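Local structure of DUF917 domain-containing protein (Chromobacterium violaceum, 2O3I) at residues A[184-187]-A[188-192]. The protein is of unknown function but belongs to the S-Me-THD-like (DUF917) family and is found as a pair of subunits. The protein carries 2 engineered substitutions. Numbering follows the deposited sequence.
Sequences STVV and EQMLR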
loop_
_atom_site.group_PDB
_atom_site.type_symbol
_atom_site.label_atom_id
_atom_site.label_comp_id
_atom_site.label_asym_id
_atom_site.label_seq_id
_atom_site.Cartn_x
_atom_site.Cartn_y
_atom_site.Cartn_z
ATOM N N SER A 184 -11.411 1.682 9.083
ATOM C CA SER A 184 -11.853 0.913 7.924
ATOM C C SER A 184 -11.509 1.666 6.646
ATOM O O SER A 184 -10.980 1.088 5.689
ATOM C CB SER A 184 -13.366 0.685 7.985
ATOM O OG SER A 184 -13.729 0.000 9.168
ATOM N N THR A 185 -11.820 2.959 6.638
ATOM C CA THR A 185 -11.552 3.811 5.484
ATOM C C THR A 185 -10.057 3.801 5.165
ATOM O O THR A 185 -9.662 3.638 4.009
ATOM C CB THR A 185 -12.012 5.278 5.745
ATOM O OG1 THR A 185 -13.434 5.312 5.932
ATOM C CG2 THR A 185 -11.652 6.178 4.565
ATOM N N VAL A 186 -9.232 3.969 6.196
ATOM C CA VAL A 186 -7.784 3.981 6.026
ATOM C C VAL A 186 -7.306 2.673 5.405
ATOM O O VAL A 186 -6.519 2.672 4.455
ATOM C CB VAL A 186 -7.059 4.186 7.382
ATOM C CG1 VAL A 186 -5.558 4.300 7.154
ATOM C CG2 VAL A 186 -7.586 5.436 8.080
ATOM N N VAL A 187 -7.783 1.557 5.946
ATOM C CA VAL A 187 -7.401 0.252 5.432
ATOM C C VAL A 187 -7.770 0.135 3.959
ATOM O O VAL A 187 -6.971 -0.318 3.145
ATOM C CB VAL A 187 -8.084 -0.877 6.237
ATOM C CG1 VAL A 187 -7.993 -2.200 5.485
ATOM C CG2 VAL A 187 -7.424 -0.992 7.603
ATOM N N GLU A 188 -8.981 0.558 3.618
ATOM C CA GLU A 188 -9.432 0.490 2.237
ATOM C C GLU A 188 -8.577 1.391 1.346
ATOM O O GLU A 188 -8.277 1.047 0.203
ATOM C CB GLU A 188 -10.893 0.912 2.151
ATOM C CG GLU A 188 -11.508 0.736 0.785
ATOM C CD GLU A 188 -12.940 1.215 0.753
ATOM O OE1 GLU A 188 -13.161 2.422 0.973
ATOM O OE2 GLU A 188 -13.843 0.387 0.518
ATOM N N GLN A 189 -8.191 2.545 1.876
ATOM C CA GLN A 189 -7.366 3.493 1.134
ATOM C C GLN A 189 -6.000 2.915 0.809
ATOM O O GLN A 189 -5.372 3.301 -0.169
ATOM C CB GLN A 189 -7.187 4.779 1.937
ATOM C CG GLN A 189 -8.415 5.660 1.971
ATOM C CD GLN A 189 -8.243 6.845 2.891
ATOM O OE1 GLN A 189 -9.149 7.662 3.040
ATOM N NE2 GLN A 189 -7.079 6.944 3.519
HETATM N N MSE A 190 -5.542 1.983 1.632
HETATM C CA MSE A 190 -4.240 1.372 1.419
HETATM C C MSE A 190 -4.294 0.068 0.630
HETATM O O MSE A 190 -3.341 -0.277 -0.073
HETATM C CB MSE A 190 -3.558 1.137 2.761
HETATM C CG MSE A 190 -3.315 2.416 3.525
HETATM SE SE MSE A 190 -2.470 2.092 5.216
HETATM C CE MSE A 190 -2.253 3.921 5.809
ATOM N N LEU A 191 -5.413 -0.643 0.738
ATOM C CA LEU A 191 -5.576 -1.911 0.041
ATOM C C LEU A 191 -5.724 -1.736 -1.464
ATOM O O LEU A 191 -5.053 -2.410 -2.246
ATOM C CB LEU A 191 -6.796 -2.662 0.583
ATOM C CG LEU A 191 -6.754 -3.164 2.030
ATOM C CD1 LEU A 191 -8.108 -3.735 2.394
ATOM C CD2 LEU A 191 -5.681 -4.219 2.192
ATOM N N ARG A 192 -6.596 -0.822 -1.870
ATOM C CA ARG A 192 -6.841 -0.606 -3.289
ATOM C C ARG A 192 -5.613 -0.248 -4.132
ATOM O O ARG A 192 -5.456 -0.750 -5.242
ATOM C CB ARG A 192 -7.951 0.438 -3.470
ATOM C CG ARG A 192 -9.310 -0.024 -2.928
ATOM C CD ARG A 192 -10.427 0.973 -3.232
ATOM N NE ARG A 192 -11.705 0.598 -2.627
ATOM C CZ ARG A 192 -12.455 -0.435 -3.006
ATOM N NH1 ARG A 192 -12.067 -1.218 -4.004
ATOM N NH2 ARG A 192 -13.594 -0.690 -2.378
#
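Glu188 N, Gln189 N and Leu191 N reach back four residues to Ser184 O, Thr185 O and Val187 O in the regular pattern of an alpha-helix, here almost the whole of helix 183-194, while Met190 N has weak bonds to both Val186 O and Val187 O, each 3.1 Å long. Three i/i+4 side-chain pairs join the first turn to the next. Val187 and Leu191 lie side by side, and Val187 CG1, anti to its own N (chi1 165°), meets Leu191 CD1 at a tight 3.5 Å. Val187 also packs against Val170 and Leu191 against Met68, which sets this flank against strands 165-171 and 61-69 of the mixed sheet. Val186 and the selenomethionine Met190 also point the same way; the extended chain of Met190 carries its CE to 3.6 Å from Val186 CG1. Val186 packs on Gln199 and Met190 on Asn197, both of the second subunit. Gln189 crosses Thr185 at a slant, its OE1 resting 3.3 Å from the methyl CG2 of Thr185, while its NE2 is hydrogen-bonded to Asn197 OD1 of the second subunit, which ties this flank to the dimer interface. In a further i/i+4 pair, Glu188 OE2 takes both a hydrogen bond from Leu141 N and a salt bridge from Arg192 NH2, which approaches Glu188 OE2 at 3.1 Å from above the carboxylate plane, 59° out of it.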